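Local structure of MsStt7d protein (Micromonas, 4IX3) at residues L63-D68 and T201-P206; K146-E151 and L258-V263; A253-L258 and R273-Y278. The protein probably transfers phosphate from ATP to protein substrates, this chain being the catalytic kinase domain of a homolog of the state transition kinase Stt7. All blocks are in the same frame, centred on the assembly; numbering follows the deposited sequence.

Contact 1: residues L63-D68 and T201-P206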
loop_
_atom_site.group_PDB
_atom_site.type_symbol
_atom_site.label_atom_id
_atom_site.label_comp_id
_atom_site.label_asym_id
_atom_site.label_seq_id
_atom_site.Cartn_x
_atom_site.Cartn_y
_atom_site.Cartn_z
ATOM N N LEU B 63 -0.643 -7.252 9.809
ATOM C CA LEU B 63 0.530 -7.063 10.646
ATOM C C LEU B 63 0.597 -8.166 11.703
ATOM O O LEU B 63 1.704 -8.617 12.052
ATOM C CB LEU B 63 0.500 -5.682 11.303
ATOM C CG LEU B 63 1.773 -5.262 12.040
ATOM C CD1 LEU B 63 2.906 -4.996 11.045
ATOM C CD2 LEU B 63 1.521 -3.987 12.862
ATOM N N GLU B 64 -0.542 -8.604 12.236
ATOM C CA GLU B 64 -0.544 -9.713 13.183
ATOM C C GLU B 64 -0.029 -10.993 12.547
ATOM O O GLU B 64 0.703 -11.753 13.191
ATOM C CB GLU B 64 -1.935 -9.926 13.748
ATOM C CG GLU B 64 -2.266 -8.895 14.822
ATOM C CD GLU B 64 -3.711 -8.941 15.274
ATOM O OE1 GLU B 64 -4.559 -9.510 14.573
ATOM O OE2 GLU B 64 -3.997 -8.226 16.254
ATOM N N CYS B 65 -0.410 -11.249 11.301
ATOM C CA CYS B 65 0.130 -12.409 10.612
ATOM C C CYS B 65 1.641 -12.269 10.413
ATOM O O CYS B 65 2.406 -13.252 10.622
ATOM C CB CYS B 65 -0.580 -12.595 9.285
ATOM S SG CYS B 65 -0.309 -14.237 8.622
ATOM N N GLU B 66 2.101 -11.119 9.949
ATOM C CA GLU B 66 3.527 -10.879 9.810
ATOM C C GLU B 66 4.240 -11.122 11.140
ATOM O O GLU B 66 5.334 -11.716 11.197
ATOM C CB GLU B 66 3.779 -9.458 9.328
ATOM C CG GLU B 66 5.255 -9.153 9.204
ATOM C CD GLU B 66 5.534 -7.845 8.493
ATOM O OE1 GLU B 66 4.537 -7.161 8.136
ATOM O OE2 GLU B 66 6.721 -7.480 8.354
ATOM N N MET B 67 3.629 -10.702 12.241
ATOM C CA MET B 67 4.195 -10.951 13.562
ATOM C C MET B 67 4.303 -12.444 13.835
ATOM O O MET B 67 5.401 -12.887 14.248
ATOM C CB MET B 67 3.298 -10.272 14.601
ATOM C CG MET B 67 3.831 -10.510 16.009
ATOM S SD MET B 67 2.948 -9.507 17.274
ATOM C CE MET B 67 1.350 -10.293 17.245
ATOM N N ASP B 68 3.213 -13.180 13.634
ATOM C CA ASP B 68 3.202 -14.615 13.899
ATOM C C ASP B 68 4.309 -15.313 13.057
ATOM O O ASP B 68 5.045 -16.212 13.556
ATOM C CB ASP B 68 1.860 -15.250 13.516
ATOM C CG ASP B 68 0.695 -14.804 14.397
ATOM O OD1 ASP B 68 0.934 -14.341 15.526
ATOM O OD2 ASP B 68 -0.482 -15.001 13.960
ATOM N N THR B 201 -2.134 -23.019 9.391
ATOM C CA THR B 201 -1.611 -22.219 8.271
ATOM C C THR B 201 -1.928 -20.731 8.478
ATOM O O THR B 201 -2.913 -20.373 9.157
ATOM C CB THR B 201 -2.130 -22.681 6.888
ATOM O OG1 THR B 201 -3.527 -22.386 6.797
ATOM C CG2 THR B 201 -1.886 -24.188 6.673
ATOM N N LEU B 202 -1.102 -19.854 7.912
ATOM C CA LEU B 202 -1.224 -18.395 8.083
ATOM C C LEU B 202 -1.085 -17.742 6.715
ATOM O O LEU B 202 -0.195 -18.114 5.954
ATOM C CB LEU B 202 -0.153 -17.829 9.033
ATOM C CG LEU B 202 -0.089 -18.451 10.433
ATOM C CD1 LEU B 202 1.187 -17.959 11.093
ATOM C CD2 LEU B 202 -1.306 -18.137 11.286
ATOM N N ASN B 203 -2.003 -16.848 6.361
ATOM C CA ASN B 203 -1.906 -16.060 5.136
ATOM C C ASN B 203 -1.797 -16.920 3.852
ATOM O O ASN B 203 -1.070 -16.577 2.897
ATOM C CB ASN B 203 -0.768 -15.043 5.281
ATOM C CG ASN B 203 -0.888 -13.867 4.326
ATOM O OD1 ASN B 203 -1.987 -13.415 4.034
ATOM N ND2 ASN B 203 0.245 -13.348 3.858
ATOM N N TYR B 204 -2.512 -18.040 3.865
ATOM C CA TYR B 204 -2.377 -19.086 2.857
ATOM C C TYR B 204 -3.772 -19.463 2.376
ATOM O O TYR B 204 -4.579 -19.939 3.155
ATOM C CB TYR B 204 -1.722 -20.274 3.540
ATOM C CG TYR B 204 -1.301 -21.419 2.641
ATOM C CD1 TYR B 204 -0.644 -21.173 1.435
ATOM C CD2 TYR B 204 -1.547 -22.727 2.999
ATOM C CE1 TYR B 204 -0.190 -22.223 0.643
ATOM C CE2 TYR B 204 -1.119 -23.801 2.213
ATOM C CZ TYR B 204 -0.406 -23.543 1.049
ATOM O OH TYR B 204 0.096 -24.585 0.264
ATOM N N TYR B 205 -4.074 -19.187 1.113
ATOM C CA TYR B 205 -5.454 -19.246 0.604
ATOM C C TYR B 205 -5.388 -19.496 -0.900
ATOM O O TYR B 205 -4.347 -19.178 -1.495
ATOM C CB TYR B 205 -6.205 -17.939 0.941
ATOM C CG TYR B 205 -5.398 -16.682 0.641
ATOM C CD1 TYR B 205 -5.323 -16.177 -0.658
ATOM C CD2 TYR B 205 -4.645 -16.045 1.637
ATOM C CE1 TYR B 205 -4.580 -15.042 -0.936
ATOM C CE2 TYR B 205 -3.870 -14.928 1.358
ATOM C CZ TYR B 205 -3.842 -14.427 0.066
ATOM O OH TYR B 205 -3.081 -13.316 -0.264
ATOM N N PRO B 206 -6.452 -20.077 -1.513
ATOM C CA PRO B 206 -6.398 -20.264 -2.959
ATOM C C PRO B 206 -6.592 -18.920 -3.636
ATOM O O PRO B 206 -7.312 -18.048 -3.115
ATOM C CB PRO B 206 -7.589 -21.178 -3.285
ATOM C CG PRO B 206 -8.106 -21.664 -1.973
ATOM C CD PRO B 206 -7.657 -20.683 -0.922
#

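Contact 2: residues K146-E151 and L258-V263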
loop_
_atom_site.group_PDB
_atom_site.type_symbol
_atom_site.label_atom_id
_atom_site.label_comp_id
_atom_site.label_asym_id
_atom_site.label_seq_id
_atom_site.Cartn_x
_atom_site.Cartn_y
_atom_site.Cartn_z
ATOM N N LYS B 146 27.250 -15.934 -7.629
ATOM C CA LYS B 146 27.480 -17.201 -6.942
ATOM C C LYS B 146 27.309 -17.086 -5.422
ATOM O O LYS B 146 26.597 -17.890 -4.796
ATOM C CB LYS B 146 28.899 -17.657 -7.282
ATOM C CG LYS B 146 29.040 -18.217 -8.680
ATOM C CD LYS B 146 30.439 -18.755 -8.966
ATOM C CE LYS B 146 30.906 -19.523 -7.741
ATOM N NZ LYS B 146 31.596 -20.853 -7.883
ATOM N N LYS B 147 27.922 -16.052 -4.860
ATOM C CA LYS B 147 27.858 -15.909 -3.412
ATOM C C LYS B 147 26.440 -15.585 -2.943
ATOM O O LYS B 147 25.908 -16.172 -1.993
ATOM C CB LYS B 147 28.857 -14.880 -2.922
ATOM C CG LYS B 147 28.918 -14.764 -1.392
ATOM C CD LYS B 147 29.960 -13.720 -0.952
ATOM C CE LYS B 147 30.383 -13.800 0.512
ATOM N NZ LYS B 147 29.237 -13.440 1.405
ATOM N N ALA B 148 25.811 -14.598 -3.597
ATOM C CA ALA B 148 24.471 -14.162 -3.198
ATOM C C ALA B 148 23.468 -15.275 -3.391
ATOM O O ALA B 148 22.587 -15.479 -2.551
ATOM C CB ALA B 148 24.040 -12.954 -4.009
ATOM N N MET B 149 23.509 -15.972 -4.536
ATOM C CA MET B 149 22.538 -17.002 -4.799
ATOM C C MET B 149 22.702 -18.183 -3.848
ATOM O O MET B 149 21.704 -18.801 -3.463
ATOM C CB MET B 149 22.508 -17.418 -6.274
ATOM C CG MET B 149 21.974 -16.365 -7.234
ATOM S SD MET B 149 20.301 -15.764 -6.856
ATOM C CE MET B 149 19.400 -17.297 -7.093
ATOM N N ARG B 150 23.939 -18.519 -3.497
ATOM C CA ARG B 150 24.104 -19.639 -2.572
ATOM C C ARG B 150 23.447 -19.254 -1.238
ATOM O O ARG B 150 22.757 -20.103 -0.633
ATOM C CB ARG B 150 25.609 -19.913 -2.380
ATOM C CG ARG B 150 25.904 -21.142 -1.528
ATOM C CD ARG B 150 27.395 -21.339 -1.294
ATOM N NE ARG B 150 28.113 -21.696 -2.517
ATOM C CZ ARG B 150 28.936 -20.890 -3.175
ATOM N NH1 ARG B 150 29.144 -19.653 -2.720
ATOM N NH2 ARG B 150 29.601 -21.354 -4.241
ATOM N N GLU B 151 23.665 -18.003 -0.801
ATOM C CA GLU B 151 23.058 -17.568 0.475
ATOM C C GLU B 151 21.535 -17.469 0.396
ATOM O O GLU B 151 20.807 -17.943 1.277
ATOM C CB GLU B 151 23.681 -16.236 0.877
ATOM C CG GLU B 151 25.147 -16.419 1.228
ATOM C CD GLU B 151 25.928 -15.134 1.333
ATOM O OE1 GLU B 151 27.171 -15.223 1.576
ATOM O OE2 GLU B 151 25.373 -14.006 1.137
ATOM N N LEU B 258 19.092 -13.242 -12.378
ATOM C CA LEU B 258 19.265 -12.490 -13.627
ATOM C C LEU B 258 19.834 -11.114 -13.356
ATOM O O LEU B 258 20.695 -10.631 -14.087
ATOM C CB LEU B 258 17.936 -12.349 -14.349
ATOM C CG LEU B 258 17.401 -13.653 -14.984
ATOM C CD1 LEU B 258 15.923 -13.590 -15.299
ATOM C CD2 LEU B 258 18.187 -14.011 -16.262
ATOM N N GLN B 259 19.275 -10.401 -12.362
ATOM C CA GLN B 259 19.752 -9.064 -12.107
ATOM C C GLN B 259 21.171 -9.016 -11.560
ATOM O O GLN B 259 21.928 -8.121 -11.897
ATOM C CB GLN B 259 18.762 -8.368 -11.182
ATOM C CG GLN B 259 17.373 -8.270 -11.789
ATOM C CD GLN B 259 16.515 -7.187 -11.183
ATOM O OE1 GLN B 259 16.140 -6.192 -11.852
ATOM N NE2 GLN B 259 16.102 -7.434 -9.978
ATOM N N LEU B 260 21.495 -9.943 -10.649
ATOM C CA LEU B 260 22.874 -9.960 -10.154
ATOM C C LEU B 260 23.847 -10.283 -11.297
ATOM O O LEU B 260 24.930 -9.725 -11.328
ATOM C CB LEU B 260 23.008 -10.992 -9.031
ATOM C CG LEU B 260 22.163 -10.638 -7.800
ATOM C CD1 LEU B 260 22.348 -11.771 -6.824
ATOM C CD2 LEU B 260 22.636 -9.299 -7.260
ATOM N N ALA B 261 23.464 -11.232 -12.152
ATOM C CA ALA B 261 24.366 -11.745 -13.187
ATOM C C ALA B 261 24.592 -10.788 -14.351
ATOM O O ALA B 261 25.665 -10.846 -14.968
ATOM C CB ALA B 261 23.830 -13.079 -13.694
ATOM N N VAL B 262 23.610 -9.934 -14.669
ATOM C CA VAL B 262 23.654 -9.130 -15.922
ATOM C C VAL B 262 23.363 -7.676 -15.578
ATOM O O VAL B 262 22.213 -7.363 -15.187
ATOM C CB VAL B 262 22.650 -9.624 -16.968
ATOM C CG1 VAL B 262 22.808 -8.872 -18.285
ATOM C CG2 VAL B 262 22.777 -11.130 -17.184
ATOM N N VAL B 263 24.393 -6.826 -15.629
ATOM C CA VAL B 263 24.277 -5.409 -15.223
ATOM C C VAL B 263 23.055 -4.769 -15.901
ATOM O O VAL B 263 22.288 -4.033 -15.254
ATOM C CB VAL B 263 25.577 -4.594 -15.436
ATOM C CG1 VAL B 263 25.344 -3.110 -15.163
ATOM C CG2 VAL B 263 26.673 -5.160 -14.537
#

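Contact 3: residues A253-L258 and R273-Y278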
loop_
_atom_site.group_PDB
_atom_site.type_symbol
_atom_site.label_atom_id
_atom_site.label_comp_id
_atom_site.label_asym_id
_atom_site.label_seq_id
_atom_site.Cartn_x
_atom_site.Cartn_y
_atom_site.Cartn_z
ATOM N N ALA B 253 13.590 -15.971 -7.076
ATOM C CA ALA B 253 15.038 -16.119 -6.901
ATOM C C ALA B 253 15.729 -16.151 -8.295
ATOM O O ALA B 253 16.824 -15.611 -8.417
ATOM C CB ALA B 253 15.368 -17.389 -6.137
ATOM N N GLY B 254 15.086 -16.738 -9.309
ATOM C CA GLY B 254 15.644 -16.649 -10.683
ATOM C C GLY B 254 15.715 -15.224 -11.214
ATOM O O GLY B 254 16.721 -14.833 -11.779
ATOM N N CYS B 255 14.712 -14.404 -10.862
ATOM C CA CYS B 255 14.792 -12.993 -11.185
ATOM C C CYS B 255 15.933 -12.296 -10.505
ATOM O O CYS B 255 16.618 -11.490 -11.117
ATOM C CB CYS B 255 13.467 -12.288 -10.836
ATOM S SG CYS B 255 12.020 -12.800 -11.813
ATOM N N VAL B 256 16.126 -12.581 -9.198
ATOM C CA VAL B 256 17.271 -11.985 -8.495
ATOM C C VAL B 256 18.559 -12.408 -9.232
ATOM O O VAL B 256 19.432 -11.569 -9.417
ATOM C CB VAL B 256 17.324 -12.505 -7.036
ATOM C CG1 VAL B 256 18.619 -12.098 -6.327
ATOM C CG2 VAL B 256 16.115 -11.971 -6.250
ATOM N N MET B 257 18.686 -13.687 -9.559
ATOM C CA MET B 257 19.883 -14.153 -10.236
ATOM C C MET B 257 20.148 -13.428 -11.564
ATOM O O MET B 257 21.295 -13.022 -11.828
ATOM C CB MET B 257 19.761 -15.628 -10.516
ATOM C CG MET B 257 21.006 -16.174 -11.230
ATOM S SD MET B 257 21.142 -17.934 -11.047
ATOM C CE MET B 257 22.553 -18.247 -12.136
ATOM N N LEU B 258 19.092 -13.242 -12.378
ATOM C CA LEU B 258 19.265 -12.490 -13.627
ATOM C C LEU B 258 19.834 -11.114 -13.356
ATOM O O LEU B 258 20.695 -10.631 -14.087
ATOM C CB LEU B 258 17.936 -12.349 -14.349
ATOM C CG LEU B 258 17.401 -13.653 -14.984
ATOM C CD1 LEU B 258 15.923 -13.590 -15.299
ATOM C CD2 LEU B 258 18.187 -14.011 -16.262
ATOM N N ARG B 273 12.078 -6.193 -20.004
ATOM C CA ARG B 273 12.312 -6.515 -21.426
ATOM C C ARG B 273 12.740 -7.982 -21.538
ATOM O O ARG B 273 12.259 -8.738 -22.399
ATOM C CB ARG B 273 13.418 -5.649 -22.026
ATOM C CG ARG B 273 13.706 -6.030 -23.480
ATOM C CD ARG B 273 14.217 -4.850 -24.255
ATOM N NE ARG B 273 15.629 -4.605 -24.007
ATOM C CZ ARG B 273 16.621 -4.953 -24.822
ATOM N NH1 ARG B 273 16.410 -5.707 -25.893
ATOM N NH2 ARG B 273 17.849 -4.554 -24.525
ATOM N N PHE B 274 13.704 -8.401 -20.709
ATOM C CA PHE B 274 14.147 -9.785 -20.742
ATOM C C PHE B 274 12.994 -10.746 -20.519
ATOM O O PHE B 274 12.832 -11.712 -21.272
ATOM C CB PHE B 274 15.255 -10.068 -19.720
ATOM C CG PHE B 274 15.628 -11.528 -19.634
ATOM C CD1 PHE B 274 14.899 -12.394 -18.825
ATOM C CD2 PHE B 274 16.554 -12.063 -20.505
ATOM C CE1 PHE B 274 15.194 -13.739 -18.752
ATOM C CE2 PHE B 274 16.848 -13.422 -20.441
ATOM C CZ PHE B 274 16.120 -14.269 -19.638
ATOM N N LEU B 275 12.178 -10.514 -19.494
ATOM C CA LEU B 275 11.129 -11.489 -19.171
ATOM C C LEU B 275 10.058 -11.560 -20.263
ATOM O O LEU B 275 9.481 -12.628 -20.483
ATOM C CB LEU B 275 10.486 -11.193 -17.808
ATOM C CG LEU B 275 11.426 -11.519 -16.639
ATOM C CD1 LEU B 275 10.774 -11.043 -15.350
ATOM C CD2 LEU B 275 11.766 -13.003 -16.552
ATOM N N ALA B 276 9.781 -10.450 -20.945
ATOM C CA ALA B 276 8.823 -10.453 -22.046
ATOM C C ALA B 276 9.360 -11.322 -23.173
ATOM O O ALA B 276 8.610 -12.087 -23.792
ATOM C CB ALA B 276 8.623 -9.031 -22.520
ATOM N N ASP B 277 10.656 -11.185 -23.465
ATOM C CA ASP B 277 11.260 -11.990 -24.537
ATOM C C ASP B 277 11.300 -13.459 -24.122
ATOM O O ASP B 277 11.059 -14.334 -24.941
ATOM C CB ASP B 277 12.680 -11.503 -24.836
ATOM C CG ASP B 277 12.706 -10.339 -25.824
ATOM O OD1 ASP B 277 11.745 -10.177 -26.612
ATOM O OD2 ASP B 277 13.695 -9.578 -25.805
ATOM N N TYR B 278 11.567 -13.709 -22.837
ATOM C CA TYR B 278 11.622 -15.065 -22.286
ATOM C C TYR B 278 10.275 -15.782 -22.423
ATOM O O TYR B 278 10.165 -16.904 -22.953
ATOM C CB TYR B 278 12.089 -14.992 -20.821
ATOM C CG TYR B 278 12.225 -16.339 -20.133
ATOM C CD1 TYR B 278 13.097 -17.327 -20.603
ATOM C CD2 TYR B 278 11.554 -16.580 -18.937
ATOM C CE1 TYR B 278 13.231 -18.534 -19.919
ATOM C CE2 TYR B 278 11.676 -17.773 -18.249
ATOM C CZ TYR B 278 12.541 -18.731 -18.730
ATOM O OH TYR B 278 12.692 -19.950 -18.078
#

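Contact 1: residues L63-D68 and T201-P206
Leu-202 meets the helix at two points. Its CB lies 3.6 Å from Cys-65 SG, and its CD1 reaches 3.7 Å from Asp-68 CB, one turn further along the helix. Leu-202 CG is anti to its own carbonyl carbon (chi1 -56°), and this carries the branch past the cysteine to Asp-68. The Leu-202 backbone is hydrogen-bonded to that of Leu-194, which holds the loop beside strand 193-194.

Asn-203 follows with backbone angles of the left-handed helical region (57/36). Its CB comes 3.5 Å from Cys-65 SG, so the sulfur sits against the CB atoms of two consecutive residues. Cys-65 has two modelled conformers, so the sulfur contacts hold for one of them and are doubtful for the other. The amide of Asn-203 faces elsewhere: ND2 bonds to Ala-192 O, and OD1 lies in the plane of the Tyr-205 ring, at its edge, 3.6 Å from Tyr-205 CE2.

Helix 59-76 corresponds to the αC helix of protein kinases. Glu-66, on the side of the helix away from the loop, makes the salt bridge to Lys-50 known from this fold. The loop belongs to the activation segment, and the side chain of Asn-203 is about 10 Å from a bound magnesium ion. The contact is small, partly exposed and made of sulfur and carbon without polar bonds across it. Such chemistry implies little directional hold, as would suit a junction between αC and the activation segment, parts that move relative to each other in many kinases.

Contact 2: residues K146-E151 and L258-V263
With chi1 at -64° the CG of Leu-260 lies beside its backbone N, and chi2 of 177° extends the chain to CD1. The side chain therefore runs straight out from helix 246-261, and CD1 ends 3.5 Å from Ala-148 CB. That is tight for two methyl carbons. Met-149 curls instead, and its SD lies 4.5 Å from Leu-260 CD1, a looser touch. One methyl of Leu-260 thus meets two successive residues of helix 141-161, and the small alanine lets it come close to the helix surface.

All three residues are buried, and the contact is wholly apolar. Met-149 also reaches along the partner helix to Ala-253, Val-256 and Met-257, and touches Leu-318 of helix 302-318. Leu-260 packs on Thr-145 as well.

Lys-147 and Glu-151 take no part in this packing. Lys-147 NZ and Glu-151 OE1 form a salt bridge of 2.7 Å across one helical turn, using the syn lone pair of the carboxylate oxygen. Each has a second partner: Lys-147 NZ bonds to Met-134 O, and Glu-151 OE2 takes the N-H of Leu-184. The pair is thereby fixed at both ends.

The site lies far from the nucleotide and metal positions. Packing of these two helices, which correspond to αE and αF, is typical of the hydrophobic core in the C-terminal lobe of the protein kinase fold.

Contact 3: residues A253-L258 and R273-Y278
One turn after Phe-274, which packs on Leu-258, the OH of Tyr-278 is held by two groups, Met-319 O and Gln-316 OE1. These bonds tie helix 268-280 to the end of helix 302-318 and the loop after it. The contact with helix 246-261 is, by contrast, apolar.

Leu-258 grips Phe-274 with both methyls. CD1 comes 3.5 Å from Phe-274 CE1, near the rim of the ring. CD2 stands over a face, 4.2 Å from the ring centroid and 25° off the ring normal, a CH-pi contact. Phe-274 CG is anti to the backbone N (chi1 174°), which places the ring against the Leu-258 methyls, and the two side chains cross at about a right angle. Leu-275 CD2 lies at the edge of the same ring, in its plane, and 4.4 Å from Leu-258 CD1. At the other end Cys-255 SG rests 4.1 Å from Leu-275 CD1. Phe-288 also meets the phenylalanine ring.

Replacing Leu-258 by an alanine removes both methyls, and the gap this opens is likely to let the Phe-274 ring turn.

The helix segments stay 12.2 Å apart at closest approach, at 121° to each other, so side chains bridge the space. The two helices correspond to αF and αG, and such packing is typical of the C-terminal lobe of protein kinases.

From the N terminus, contact 1 opens on helix 59-76 in the N-terminal lobe. Contact 2 opens next, on helix 141-161. The chain then passes the magnesium-binding residues, and contact 1 closes at 201-206 in the activation segment, so contacts 1 and 2 cross. Contact 3 opens at 253-258, after contact 1 has closed. Helix 246-261 closes contact 2 at 258-263, and contact 3 closes at 273-278, so these two also cross. They share Leu-258 and touch directly, tying helices 141-161 and 268-280 to a common helix. Contact 1 lies apart, about 17 Å from contact 3 between nearest atoms, and joins the two lobes.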